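Local coordinates for protein twin-arginine translocation pathway signal (Rhodoferax ferrireducens, PDB 5IM2) that probably serves as the extracytoplasmic solute-binding protein of a TRAP-type transport system, and here carries a benzoate molecule that copurified with it, at residues V49-H54 with G81-E86; D73-E78 with R280-N285; V162-V167 with L289-W294; R122-E127 with L154-D159. All coordinates share one frame; numbering follows the deposited sequence.

Interaction 1 (V49-H54 with G81-E86)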
loop_
_atom_site.group_PDB
_atom_site.type_symbol
_atom_site.label_atom_id
_atom_site.label_comp_id
_atom_site.label_asym_id
_atom_site.label_seq_id
_atom_site.Cartn_x
_atom_site.Cartn_y
_atom_site.Cartn_z
ATOM N N VAL A 49 29.681 -0.343 3.876
ATOM C CA VAL A 49 28.866 0.693 3.269
ATOM C C VAL A 49 27.690 0.947 4.197
ATOM O O VAL A 49 27.099 0.014 4.748
ATOM C CB VAL A 49 28.433 0.297 1.838
ATOM C CG1 VAL A 49 27.536 -0.936 1.843
ATOM C CG2 VAL A 49 27.713 1.433 1.180
ATOM N N THR A 50 27.375 2.216 4.401
ATOM C CA THR A 50 26.241 2.600 5.225
ATOM C C THR A 50 25.194 3.223 4.315
ATOM O O THR A 50 25.467 4.216 3.637
ATOM C CB THR A 50 26.679 3.556 6.334
ATOM O OG1 THR A 50 27.806 2.991 7.008
ATOM C CG2 THR A 50 25.564 3.783 7.352
ATOM N N LEU A 51 24.012 2.628 4.292
ATOM C CA LEU A 51 22.916 3.086 3.455
ATOM C C LEU A 51 21.885 3.802 4.313
ATOM O O LEU A 51 21.520 3.319 5.389
ATOM C CB LEU A 51 22.260 1.903 2.734
ATOM C CG LEU A 51 23.182 1.074 1.848
ATOM C CD1 LEU A 51 22.448 -0.151 1.347
ATOM C CD2 LEU A 51 23.744 1.871 0.686
ATOM N N LYS A 52 21.395 4.940 3.819
ATOM C CA LYS A 52 20.338 5.681 4.490
ATOM C C LYS A 52 18.973 5.202 4.012
ATOM O O LYS A 52 18.691 5.209 2.807
ATOM C CB LYS A 52 20.481 7.175 4.232
ATOM C CG LYS A 52 21.747 7.743 4.807
ATOM C CD LYS A 52 21.784 9.264 4.586
ATOM C CE LYS A 52 23.150 9.845 4.887
ATOM N NZ LYS A 52 23.661 10.586 3.702
ATOM N N PHE A 53 18.129 4.818 4.967
ATOM C CA PHE A 53 16.766 4.327 4.731
ATOM C C PHE A 53 15.775 5.327 5.332
ATOM O O PHE A 53 15.939 5.736 6.483
ATOM C CB PHE A 53 16.615 2.948 5.374
ATOM C CG PHE A 53 15.278 2.283 5.160
ATOM C CD1 PHE A 53 14.161 2.654 5.894
ATOM C CD2 PHE A 53 15.167 1.211 4.293
ATOM C CE1 PHE A 53 12.952 2.018 5.726
ATOM C CE2 PHE A 53 13.948 0.572 4.115
ATOM C CZ PHE A 53 12.831 0.996 4.832
ATOM N N HIS A 54 14.768 5.759 4.554
ATOM C CA HIS A 54 13.799 6.752 5.009
ATOM C C HIS A 54 12.382 6.300 4.690
ATOM O O HIS A 54 12.121 5.825 3.582
ATOM C CB HIS A 54 14.048 8.131 4.320
ATOM C CG HIS A 54 13.465 9.317 5.023
ATOM N ND1 HIS A 54 13.243 10.506 4.363
ATOM C CD2 HIS A 54 13.129 9.541 6.316
ATOM C CE1 HIS A 54 12.746 11.395 5.204
ATOM N NE2 HIS A 54 12.662 10.832 6.396
ATOM N N GLY A 81 27.749 -8.001 8.261
ATOM C CA GLY A 81 27.880 -6.663 8.789
ATOM C C GLY A 81 28.517 -5.668 7.850
ATOM O O GLY A 81 28.733 -4.513 8.248
ATOM N N ARG A 82 28.836 -6.068 6.618
ATOM C CA ARG A 82 29.484 -5.122 5.718
ATOM C C ARG A 82 28.508 -4.089 5.197
ATOM O O ARG A 82 28.931 -2.999 4.797
ATOM C CB ARG A 82 30.143 -5.844 4.556
ATOM C CG ARG A 82 31.188 -6.822 5.012
ATOM C CD ARG A 82 32.349 -6.911 4.068
ATOM N NE ARG A 82 31.986 -7.263 2.701
ATOM C CZ ARG A 82 31.510 -8.445 2.324
ATOM N NH1 ARG A 82 31.292 -9.406 3.208
ATOM N NH2 ARG A 82 31.236 -8.660 1.049
ATOM N N ILE A 83 27.217 -4.408 5.178
ATOM C CA ILE A 83 26.182 -3.439 4.836
ATOM C C ILE A 83 25.495 -3.005 6.124
ATOM O O ILE A 83 24.884 -3.823 6.823
ATOM C CB ILE A 83 25.157 -4.003 3.845
ATOM C CG1 ILE A 83 25.828 -4.560 2.584
ATOM C CG2 ILE A 83 24.153 -2.896 3.480
ATOM C CD1 ILE A 83 24.839 -5.257 1.629
ATOM N N GLN A 84 25.590 -1.717 6.434
ATOM C CA GLN A 84 24.962 -1.144 7.610
ATOM C C GLN A 84 23.973 -0.075 7.164
ATOM O O GLN A 84 24.104 0.495 6.083
ATOM C CB GLN A 84 25.987 -0.527 8.559
ATOM C CG GLN A 84 26.962 -1.545 9.166
ATOM C CD GLN A 84 26.252 -2.611 9.978
ATOM O OE1 GLN A 84 25.246 -2.341 10.637
ATOM N NE2 GLN A 84 26.767 -3.834 9.925
ATOM N N PHE A 85 22.985 0.197 8.002
ATOM C CA PHE A 85 21.963 1.180 7.673
ATOM C C PHE A 85 21.892 2.274 8.722
ATOM O O PHE A 85 21.978 2.002 9.926
ATOM C CB PHE A 85 20.622 0.534 7.571
ATOM C CG PHE A 85 20.515 -0.458 6.448
ATOM C CD1 PHE A 85 20.865 -1.792 6.643
ATOM C CD2 PHE A 85 20.055 -0.059 5.204
ATOM C CE1 PHE A 85 20.760 -2.701 5.634
ATOM C CE2 PHE A 85 19.954 -0.972 4.167
ATOM C CZ PHE A 85 20.305 -2.297 4.385
ATOM N N GLU A 86 21.728 3.511 8.251
ATOM C CA GLU A 86 21.234 4.611 9.074
ATOM C C GLU A 86 19.784 4.780 8.666
ATOM O O GLU A 86 19.496 5.229 7.549
ATOM C CB GLU A 86 22.026 5.900 8.875
ATOM C CG GLU A 86 23.414 5.819 9.442
ATOM C CD GLU A 86 24.198 7.071 9.190
ATOM O OE1 GLU A 86 24.061 7.634 8.080
ATOM O OE2 GLU A 86 24.939 7.490 10.104
#
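Gln-84 N donates to Val-49 O over 2.8 Å, with an N-H...O angle of 179°. Gln-84 O in turn accepts from Leu-51 N, also at 2.8 Å, and is met by a CA-H...O contact from Thr-50 CA. With Val-49 N to Arg-82 O, Glu-86 N to Leu-51 O and Phe-53 N to Glu-86 O, these are five backbone hydrogen bonds of a parallel strand pair. On the face shared by Val-49, Leu-51, Ile-83 and Phe-85, the Phe-85 ring lies alongside Leu-51, its CD2 3.8 Å from Leu-51 CB. Leu-51 CD1 spans onward to Ile-83 CG2 at 3.9 Å. With CG anti to its carbonyl carbon (chi1 -64°), Phe-85 places that ring beside Leu-51 and under helix 62-78; an alanine here would probably leave Leu-51 CB and CD1 without their aromatic neighbour and open a gap beneath Met-72. The other face carries Thr-50, Lys-52, Gln-84 and Glu-86; its aliphatic part is Thr-50 CG2 on Glu-86 CG at 3.6 Å, and Gln-84 folds back, NE2 donating to Gly-81 O. Helix 62-78 connects the two strands and packs on the apolar face, as in a beta-alpha-beta crossover of an alpha/beta solute-binding domain.

Interaction 2 (D73-E78 with R280-N285); sequences DKVSKE and RKIIDN
This is a small helix-helix contact, apolar at its inner side and polar at its rim, joining the last turns of helix 62-78 to helix 277-285; the centre of the contact lies about 24 Å from the centre of the chain. The segment axes approach to 9.9 Å and their directions differ by 142°, so the helices run roughly antiparallel; only 242 Å² is buried. Ile-282 gives the largest part of the contact, pointing toward the other helix. Its CD1 lies 3.4 Å from Glu-78 OE2 and also touches Glu-78 CG, while its CG2 approaches Val-75 O at 3.9 Å. The side chains of Glu-78 and Ile-282 run alongside one another, head to tail, and the aliphatic part of the acid thereby covers the isoleucine. Deeper in, Val-75 CG1 meets Ile-283 CD1 at 3.9 Å; although the CB of Ile-283 leaves its helix away from the partner, the end of the chain bends back to make this touch.

At the rim, Asn-285 ND2 donates to Glu-78 OE2 over 3.1 Å in a nearly straight bond. The oxygen is met nearly along its C-O axis, and the carboxylate and amide planes are only 12° apart, so the two flat groups share almost one plane. Glu-78 reaches this position as an extended chain with CG anti to the backbone N (chi1 -169°). Its other oxygen, OE1, accepts from Asn-286 ND2, which also bonds to Ile-282 O. Val-75 packs in addition on Ile-83 and Phe-85, and Leu-279 on Val-49 and Ile-83, so the two helices lie side by side on one face of the sheet.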
loop_
_atom_site.group_PDB
_atom_site.type_symbol
_atom_site.label_atom_id
_atom_site.label_comp_id
_atom_site.label_asym_id
_atom_site.label_seq_id
_atom_site.Cartn_x
_atom_site.Cartn_y
_atom_site.Cartn_z
ATOM N N ASP A 73 17.919 -5.928 8.801
ATOM C CA ASP A 73 18.736 -6.834 9.608
ATOM C C ASP A 73 19.150 -8.078 8.818
ATOM O O ASP A 73 20.289 -8.546 8.948
ATOM C CB ASP A 73 17.995 -7.228 10.882
ATOM C CG ASP A 73 17.941 -6.085 11.899
ATOM O OD1 ASP A 73 18.616 -5.059 11.668
ATOM O OD2 ASP A 73 17.224 -6.207 12.918
ATOM N N LYS A 74 18.243 -8.627 8.002
ATOM C CA LYS A 74 18.582 -9.781 7.172
ATOM C C LYS A 74 19.684 -9.428 6.187
ATOM O O LYS A 74 20.650 -10.183 6.014
ATOM C CB LYS A 74 17.300 -10.275 6.471
ATOM C CG LYS A 74 17.468 -11.322 5.371
ATOM C CD LYS A 74 16.504 -12.512 5.542
ATOM C CE LYS A 74 15.335 -12.500 4.553
ATOM N NZ LYS A 74 15.008 -13.878 4.049
ATOM N N VAL A 75 19.583 -8.253 5.556
ATOM C CA VAL A 75 20.642 -7.793 4.655
ATOM C C VAL A 75 21.950 -7.590 5.413
ATOM O O VAL A 75 23.029 -7.974 4.938
ATOM C CB VAL A 75 20.193 -6.514 3.934
ATOM C CG1 VAL A 75 21.378 -5.881 3.165
ATOM C CG2 VAL A 75 19.005 -6.831 3.028
ATOM N N SER A 76 21.897 -6.953 6.583
ATOM C CA SER A 76 23.126 -6.764 7.340
ATOM C C SER A 76 23.735 -8.101 7.737
ATOM O O SER A 76 24.938 -8.332 7.550
ATOM C CB SER A 76 22.850 -5.903 8.565
ATOM O OG SER A 76 22.730 -4.563 8.158
ATOM N N LYS A 77 22.921 -9.000 8.287
ATOM C CA LYS A 77 23.440 -10.290 8.759
ATOM C C LYS A 77 24.022 -11.104 7.611
ATOM O O LYS A 77 25.113 -11.676 7.731
ATOM C CB LYS A 77 22.323 -11.063 9.461
ATOM C CG LYS A 77 22.539 -12.574 9.538
ATOM C CD LYS A 77 21.330 -13.275 10.134
ATOM C CE LYS A 77 21.625 -13.802 11.532
ATOM N NZ LYS A 77 22.627 -14.900 11.504
ATOM N N GLU A 78 23.311 -11.159 6.482
ATOM C CA GLU A 78 23.779 -11.929 5.338
ATOM C C GLU A 78 25.068 -11.351 4.753
ATOM O O GLU A 78 25.847 -12.088 4.126
ATOM C CB GLU A 78 22.661 -11.990 4.290
ATOM C CG GLU A 78 22.899 -12.980 3.158
ATOM C CD GLU A 78 21.816 -12.924 2.067
ATOM O OE1 GLU A 78 20.653 -12.561 2.385
ATOM O OE2 GLU A 78 22.140 -13.252 0.896
ATOM N N ARG A 280 26.236 -6.003 -3.762
ATOM C CA ARG A 280 25.108 -5.902 -4.673
ATOM C C ARG A 280 24.369 -7.232 -4.754
ATOM O O ARG A 280 23.136 -7.264 -4.758
ATOM C CB ARG A 280 25.587 -5.436 -6.050
ATOM C CG ARG A 280 24.460 -5.289 -7.094
ATOM C CD ARG A 280 24.800 -4.321 -8.230
ATOM N NE ARG A 280 26.099 -4.627 -8.830
ATOM C CZ ARG A 280 27.208 -3.911 -8.666
ATOM N NH1 ARG A 280 27.208 -2.801 -7.932
ATOM N NH2 ARG A 280 28.335 -4.310 -9.252
ATOM N N LYS A 281 25.100 -8.350 -4.775
ATOM C CA LYS A 281 24.428 -9.646 -4.841
ATOM C C LYS A 281 23.554 -9.878 -3.615
ATOM O O LYS A 281 22.457 -10.436 -3.723
ATOM C CB LYS A 281 25.456 -10.768 -4.976
ATOM C CG LYS A 281 24.838 -12.156 -5.042
ATOM C CD LYS A 281 25.874 -13.234 -5.296
ATOM C CE LYS A 281 25.242 -14.479 -5.905
ATOM N NZ LYS A 281 26.247 -15.276 -6.665
ATOM N N ILE A 282 24.015 -9.439 -2.441
ATOM C CA ILE A 282 23.214 -9.561 -1.224
ATOM C C ILE A 282 21.943 -8.741 -1.356
ATOM O O ILE A 282 20.842 -9.196 -1.017
ATOM C CB ILE A 282 24.024 -9.127 0.017
ATOM C CG1 ILE A 282 25.289 -9.977 0.181
ATOM C CG2 ILE A 282 23.156 -9.197 1.283
ATOM C CD1 ILE A 282 25.015 -11.403 0.512
ATOM N N ILE A 283 22.072 -7.506 -1.831
ATOM C CA ILE A 283 20.886 -6.694 -2.091
ATOM C C ILE A 283 19.952 -7.418 -3.064
ATOM O O ILE A 283 18.737 -7.505 -2.832
ATOM C CB ILE A 283 21.292 -5.300 -2.610
ATOM C CG1 ILE A 283 21.966 -4.478 -1.511
ATOM C CG2 ILE A 283 20.090 -4.511 -3.109
ATOM C CD1 ILE A 283 21.090 -4.125 -0.326
ATOM N N ASP A 284 20.507 -7.957 -4.166
ATOM C CA ASP A 284 19.678 -8.648 -5.163
ATOM C C ASP A 284 18.971 -9.865 -4.564
ATOM O O ASP A 284 17.806 -10.142 -4.887
ATOM C CB ASP A 284 20.523 -9.088 -6.355
ATOM C CG ASP A 284 20.954 -7.951 -7.232
ATOM O OD1 ASP A 284 20.392 -6.839 -7.114
ATOM O OD2 ASP A 284 21.848 -8.193 -8.070
ATOM N N ASN A 285 19.660 -10.602 -3.694
ATOM C CA ASN A 285 19.073 -11.764 -3.034
ATOM C C ASN A 285 17.875 -11.381 -2.170
ATOM O O ASN A 285 17.020 -12.228 -1.869
ATOM C CB ASN A 285 20.118 -12.447 -2.140
ATOM C CG ASN A 285 21.223 -13.158 -2.906
ATOM O OD1 ASN A 285 21.136 -13.415 -4.110
ATOM N ND2 ASN A 285 22.270 -13.518 -2.178
#

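Interaction 3 (V162-V167 with L289-W294); sequences VLALQV and LQTSGW
Leu-165 N donates to Ser-292 OG over 3.0 Å, with an almost straight N-H...O angle of 176°, and this is the hydrogen bond that ties the strand to the helix. Ser-292 OG lies 3.7 Å from Ala-164 CB, and Thr-291 CG2 reaches Ala-164 CB from the neighbouring helix position at 4.0 Å. Ala-164 thus lies against the helix at two adjacent residues, its CA only 5.0 Å from the CA of Ser-292. Further along, Gln-166 CB touches Ser-292 O at 3.7 Å. The segment axes come within 6.8 Å, a close approach that the small side chains of Ala-164 and Ser-292 permit.

The torsion of Ser-292 (chi1 -65°) sets OG beside the backbone N, where it meets both Gly-288 O, a turn earlier, and Leu-165 N. An alanine here is likely to leave Leu-165 N without its acceptor and Gly-288 O without its hydroxyl partner. Gln-166 turns its amide away from this helix segment, OE1 accepting from Trp-113 NE1 and NE2 donating to Gln-299 OE1, a residue of the benzoate pocket. A classic beta bulge places Leu-163 and Ala-164 of edge strand 161-167 together opposite Leu-265 of strand 262-267. Helix 289-301 packs against the edge strand, while helices 138-152 and 62-78 supply Trp-146 and Trp-71 to Ser-292 and Thr-291.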
loop_
_atom_site.group_PDB
_atom_site.type_symbol
_atom_site.label_atom_id
_atom_site.label_comp_id
_atom_site.label_asym_id
_atom_site.label_seq_id
_atom_site.Cartn_x
_atom_site.Cartn_y
_atom_site.Cartn_z
ATOM N N VAL A 162 14.378 -0.621 -8.322
ATOM C CA VAL A 162 13.291 -1.149 -7.507
ATOM C C VAL A 162 13.710 -2.476 -6.900
ATOM O O VAL A 162 14.085 -3.430 -7.603
ATOM C CB VAL A 162 11.994 -1.275 -8.306
ATOM C CG1 VAL A 162 10.871 -1.929 -7.477
ATOM C CG2 VAL A 162 11.541 0.126 -8.723
ATOM N N LEU A 163 13.672 -2.522 -5.577
ATOM C CA LEU A 163 13.994 -3.716 -4.827
ATOM C C LEU A 163 12.787 -4.601 -4.571
ATOM O O LEU A 163 12.948 -5.822 -4.519
ATOM C CB LEU A 163 14.623 -3.323 -3.486
ATOM C CG LEU A 163 15.779 -2.332 -3.552
ATOM C CD1 LEU A 163 16.396 -2.098 -2.153
ATOM C CD2 LEU A 163 16.874 -2.772 -4.505
ATOM N N ALA A 164 11.593 -4.028 -4.395
ATOM C CA ALA A 164 10.385 -4.790 -4.112
ATOM C C ALA A 164 9.166 -3.926 -4.369
ATOM O O ALA A 164 9.242 -2.687 -4.354
ATOM C CB ALA A 164 10.377 -5.334 -2.673
ATOM N N LEU A 165 8.043 -4.618 -4.618
ATOM C CA LEU A 165 6.721 -4.049 -4.876
ATOM C C LEU A 165 5.694 -4.897 -4.140
ATOM O O LEU A 165 5.794 -6.124 -4.173
ATOM C CB LEU A 165 6.388 -4.050 -6.378
ATOM C CG LEU A 165 7.204 -3.084 -7.205
ATOM C CD1 LEU A 165 7.239 -3.597 -8.640
ATOM C CD2 LEU A 165 6.612 -1.661 -7.118
ATOM N N GLN A 166 4.715 -4.278 -3.476
ATOM C CA GLN A 166 3.779 -5.055 -2.664
ATOM C C GLN A 166 2.516 -4.254 -2.372
ATOM O O GLN A 166 2.409 -3.068 -2.705
ATOM C CB GLN A 166 4.457 -5.539 -1.374
ATOM C CG GLN A 166 5.245 -4.471 -0.623
ATOM C CD GLN A 166 4.737 -4.156 0.774
ATOM O OE1 GLN A 166 5.448 -3.580 1.565
ATOM N NE2 GLN A 166 3.515 -4.481 1.058
ATOM N N VAL A 167 1.525 -4.967 -1.847
ATOM C CA VAL A 167 0.238 -4.409 -1.450
ATOM C C VAL A 167 0.004 -4.754 0.019
ATOM O O VAL A 167 0.711 -5.587 0.596
ATOM C CB VAL A 167 -0.925 -4.910 -2.320
ATOM C CG1 VAL A 167 -0.643 -4.578 -3.780
ATOM C CG2 VAL A 167 -1.157 -6.414 -2.086
ATOM N N LEU A 289 10.794 -11.034 -6.634
ATOM C CA LEU A 289 9.513 -11.707 -6.440
ATOM C C LEU A 289 9.330 -12.196 -5.008
ATOM O O LEU A 289 8.276 -11.985 -4.393
ATOM C CB LEU A 289 9.429 -12.881 -7.422
ATOM C CG LEU A 289 8.161 -13.720 -7.421
ATOM C CD1 LEU A 289 6.993 -12.879 -7.887
ATOM C CD2 LEU A 289 8.310 -14.924 -8.323
ATOM N N GLN A 290 10.303 -12.950 -4.496
ATOM C CA GLN A 290 10.117 -13.555 -3.176
ATOM C C GLN A 290 10.018 -12.494 -2.096
ATOM O O GLN A 290 9.155 -12.569 -1.212
ATOM C CB GLN A 290 11.261 -14.529 -2.867
ATOM C CG GLN A 290 11.198 -15.846 -3.659
ATOM C CD GLN A 290 11.520 -15.689 -5.144
ATOM O OE1 GLN A 290 12.292 -14.807 -5.543
ATOM N NE2 GLN A 290 10.918 -16.548 -5.971
ATOM N N THR A 291 10.882 -11.488 -2.153
ATOM C CA THR A 291 10.827 -10.409 -1.173
ATOM C C THR A 291 9.505 -9.650 -1.262
ATOM O O THR A 291 8.925 -9.275 -0.231
ATOM C CB THR A 291 12.026 -9.476 -1.380
ATOM O OG1 THR A 291 13.230 -10.190 -1.078
ATOM C CG2 THR A 291 11.966 -8.298 -0.460
ATOM N N SER A 292 9.017 -9.416 -2.484
ATOM C CA SER A 292 7.720 -8.768 -2.664
ATOM C C SER A 292 6.597 -9.557 -2.008
ATOM O O SER A 292 5.785 -8.992 -1.269
ATOM C CB SER A 292 7.440 -8.565 -4.162
ATOM O OG SER A 292 8.390 -7.642 -4.720
ATOM N N GLY A 293 6.527 -10.868 -2.259
ATOM C CA GLY A 293 5.518 -11.674 -1.602
ATOM C C GLY A 293 5.642 -11.662 -0.089
ATOM O O GLY A 293 4.641 -11.614 0.618
ATOM N N TRP A 294 6.879 -11.703 0.423
ATOM C CA TRP A 294 7.103 -11.764 1.858
ATOM C C TRP A 294 6.644 -10.474 2.535
ATOM O O TRP A 294 5.960 -10.511 3.557
ATOM C CB TRP A 294 8.583 -12.048 2.128
ATOM C CG TRP A 294 8.894 -11.915 3.528
ATOM C CD1 TRP A 294 8.629 -12.820 4.515
ATOM C CD2 TRP A 294 9.482 -10.773 4.164
ATOM N NE1 TRP A 294 9.034 -12.307 5.733
ATOM C CE2 TRP A 294 9.562 -11.054 5.538
ATOM C CE3 TRP A 294 9.961 -9.543 3.696
ATOM C CZ2 TRP A 294 10.098 -10.143 6.453
ATOM C CZ3 TRP A 294 10.494 -8.646 4.605
ATOM C CH2 TRP A 294 10.558 -8.950 5.964
#

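Interaction 4 (R122-E127 with L154-D159); sequences RFPRIE and LDEFKD
Arg-125 NH2 donates to Asp-155 OD2 over 2.6 Å at 174°, while NH1 donates to Asp-155 OD1, an end-on grip by two nitrogens. Arg-125 NE reaches Glu-156 OE2 at 3.1 Å from above the carboxylate plane. Glu-156 OE2 also accepts from Arg-125 N at 2.9 Å, and Glu-156 OE1 accepts from Ile-126 N at 2.8 Å, both on the syn side. A water accepting from Arg-125 NH2 and donating to Glu-156 OE2 closes the network. This buried carboxylate satisfies two consecutive amides, and its charge is probably partly offset by Arg-125, which also pairs with Asp-155. CG anti to the backbone N (chi1 176°) and a bend at chi2 bring the Glu-156 carboxylate to those amides.

The Phe-123 and Phe-157 rings form an offset stack, centroids 4.7 Å apart and planes at 25°. The opposite face of Phe-123 is covered by Arg-122 CG, 3.3 Å above the ring. Ile-126 CD1 meets the edge of Phe-157 at CE2. Arg-122 makes a long salt bridge to Asp-159, though its stronger partner is Asp-102, and Asp-159 OD1 is hydrogen-bonded to Tyr-101 OH. A salt-bridge network beside an aromatic stack thus joins the loops flanking helix 138-152 in this solute-binding fold.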
loop_
_atom_site.group_PDB
_atom_site.type_symbol
_atom_site.label_atom_id
_atom_site.label_comp_id
_atom_site.label_asym_id
_atom_site.label_seq_id
_atom_site.Cartn_x
_atom_site.Cartn_y
_atom_site.Cartn_z
ATOM N N ARG A 122 1.818 10.229 -11.072
ATOM C CA ARG A 122 3.206 9.963 -11.455
ATOM C C ARG A 122 3.418 8.513 -11.895
ATOM O O ARG A 122 4.234 8.245 -12.784
ATOM C CB ARG A 122 4.134 10.264 -10.282
ATOM C CG ARG A 122 5.585 9.888 -10.449
ATOM C CD ARG A 122 6.423 11.002 -11.046
ATOM N NE ARG A 122 7.844 10.752 -10.798
ATOM C CZ ARG A 122 8.531 11.182 -9.733
ATOM N NH1 ARG A 122 7.956 11.921 -8.780
ATOM N NH2 ARG A 122 9.820 10.884 -9.627
ATOM N N PHE A 123 2.716 7.567 -11.276
ATOM C CA PHE A 123 2.917 6.135 -11.522
ATOM C C PHE A 123 1.582 5.514 -11.930
ATOM O O PHE A 123 0.963 4.764 -11.176
ATOM C CB PHE A 123 3.513 5.439 -10.300
ATOM C CG PHE A 123 4.742 6.077 -9.790
ATOM C CD1 PHE A 123 5.950 5.951 -10.485
ATOM C CD2 PHE A 123 4.720 6.850 -8.630
ATOM C CE1 PHE A 123 7.115 6.558 -10.023
ATOM C CE2 PHE A 123 5.873 7.446 -8.165
ATOM C CZ PHE A 123 7.086 7.293 -8.857
ATOM N N PRO A 124 1.104 5.822 -13.140
ATOM C CA PRO A 124 -0.257 5.418 -13.501
ATOM C C PRO A 124 -0.438 3.928 -13.678
ATOM O O PRO A 124 -1.522 3.423 -13.374
ATOM C CB PRO A 124 -0.503 6.167 -14.812
ATOM C CG PRO A 124 0.847 6.418 -15.382
ATOM C CD PRO A 124 1.732 6.647 -14.183
ATOM N N ARG A 125 0.554 3.190 -14.174
ATOM C CA ARG A 125 0.257 1.799 -14.525
ATOM C C ARG A 125 0.185 0.865 -13.311
ATOM O O ARG A 125 -0.560 -0.129 -13.337
ATOM C CB ARG A 125 1.294 1.291 -15.521
ATOM C CG ARG A 125 1.145 1.873 -16.888
ATOM C CD ARG A 125 2.346 1.607 -17.743
ATOM N NE ARG A 125 3.419 2.514 -17.406
ATOM C CZ ARG A 125 4.543 2.644 -18.107
ATOM N NH1 ARG A 125 4.768 1.890 -19.179
ATOM N NH2 ARG A 125 5.451 3.521 -17.721
ATOM N N ILE A 126 0.932 1.147 -12.237
ATOM C CA ILE A 126 0.881 0.269 -11.077
ATOM C C ILE A 126 -0.472 0.358 -10.376
ATOM O O ILE A 126 -0.836 -0.524 -9.580
ATOM C CB ILE A 126 2.033 0.590 -10.108
ATOM C CG1 ILE A 126 2.159 -0.536 -9.094
ATOM C CG2 ILE A 126 1.839 1.913 -9.412
ATOM C CD1 ILE A 126 3.262 -0.300 -8.044
ATOM N N GLU A 127 -1.238 1.412 -10.675
ATOM C CA GLU A 127 -2.534 1.648 -10.051
ATOM C C GLU A 127 -3.572 0.573 -10.355
ATOM O O GLU A 127 -4.621 0.561 -9.710
ATOM C CB GLU A 127 -3.136 2.976 -10.520
ATOM C CG GLU A 127 -2.469 4.248 -10.126
ATOM C CD GLU A 127 -3.190 5.462 -10.758
ATOM O OE1 GLU A 127 -3.871 5.319 -11.827
ATOM O OE2 GLU A 127 -3.076 6.561 -10.196
ATOM N N LEU A 154 8.249 -1.672 -17.185
ATOM C CA LEU A 154 9.580 -1.530 -16.615
ATOM C C LEU A 154 10.040 -0.080 -16.617
ATOM O O LEU A 154 10.845 0.308 -15.766
ATOM C CB LEU A 154 10.552 -2.424 -17.375
ATOM C CG LEU A 154 11.977 -2.528 -16.841
ATOM C CD1 LEU A 154 12.029 -3.149 -15.444
ATOM C CD2 LEU A 154 12.790 -3.323 -17.837
ATOM N N ASP A 155 9.525 0.743 -17.529
ATOM C CA ASP A 155 9.978 2.129 -17.588
ATOM C C ASP A 155 9.325 3.019 -16.536
ATOM O O ASP A 155 9.777 4.149 -16.349
ATOM C CB ASP A 155 9.698 2.715 -18.960
ATOM C CG ASP A 155 8.243 2.658 -19.301
ATOM O OD1 ASP A 155 7.767 1.555 -19.660
ATOM O OD2 ASP A 155 7.570 3.701 -19.181
ATOM N N GLU A 156 8.284 2.547 -15.838
ATOM C CA GLU A 156 7.559 3.408 -14.903
ATOM C C GLU A 156 8.416 3.815 -13.717
ATOM O O GLU A 156 8.240 4.922 -13.180
ATOM C CB GLU A 156 6.276 2.711 -14.406
ATOM C CG GLU A 156 5.468 3.463 -13.339
ATOM C CD GLU A 156 3.957 3.280 -13.506
ATOM O OE1 GLU A 156 3.304 2.662 -12.608
ATOM O OE2 GLU A 156 3.428 3.736 -14.546
ATOM N N PHE A 157 9.327 2.945 -13.291
ATOM C CA PHE A 157 10.210 3.224 -12.172
ATOM C C PHE A 157 11.674 3.228 -12.602
ATOM O O PHE A 157 12.556 2.944 -11.789
ATOM C CB PHE A 157 10.025 2.197 -11.061
ATOM C CG PHE A 157 8.685 2.263 -10.334
ATOM C CD1 PHE A 157 8.393 3.303 -9.452
ATOM C CD2 PHE A 157 7.749 1.252 -10.490
ATOM C CE1 PHE A 157 7.194 3.336 -8.772
ATOM C CE2 PHE A 157 6.528 1.298 -9.805
ATOM C CZ PHE A 157 6.264 2.334 -8.946
ATOM N N LYS A 158 11.947 3.522 -13.869
ATOM C CA LYS A 158 13.295 3.316 -14.399
ATOM C C LYS A 158 14.306 4.293 -13.826
ATOM O O LYS A 158 15.515 4.098 -14.033
ATOM C CB LYS A 158 13.297 3.419 -15.924
ATOM C CG LYS A 158 12.916 4.788 -16.465
ATOM C CD LYS A 158 13.010 4.814 -17.986
ATOM C CE LYS A 158 12.907 6.226 -18.523
ATOM N NZ LYS A 158 11.705 6.413 -19.380
ATOM N N ASP A 159 13.853 5.302 -13.079
ATOM C CA ASP A 159 14.767 6.266 -12.498
ATOM C C ASP A 159 15.258 5.838 -11.119
ATOM O O ASP A 159 16.081 6.548 -10.525
ATOM C CB ASP A 159 14.135 7.671 -12.461
ATOM C CG ASP A 159 12.725 7.694 -11.900
ATOM O OD1 ASP A 159 12.142 6.619 -11.676
ATOM O OD2 ASP A 159 12.191 8.816 -11.711
HETATM O O HOH W 1 4.671 5.696 -16.001
#

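In the fold
Interactions 1 and 2 lie toward the periphery, each partly buried, whereas 3 and 4 are buried nearer the centre of the chain. Helix 62-78 and strand 83-88 link the first two: Ser-76 OG bonds to Ile-83 O and Val-75 packs on Ile-83. Interaction 2 continues into 3 through Ile-283 on Leu-163, helix 289-301 following helix 277-285. Interaction 1 pairs one edge strand of the five-stranded sheet, 83-88, with its neighbour; interaction 3 lies on the other edge strand, 161-167. Interaction 4 joins 3 where Phe-157 and Ile-126 meet Val-162 and Leu-165. Chemistry follows place: a backbone ladder in 1, mainly apolar contacts with one amide-carboxylate bond in 2, a single hydroxyl bond in 3, and buried charges in 4.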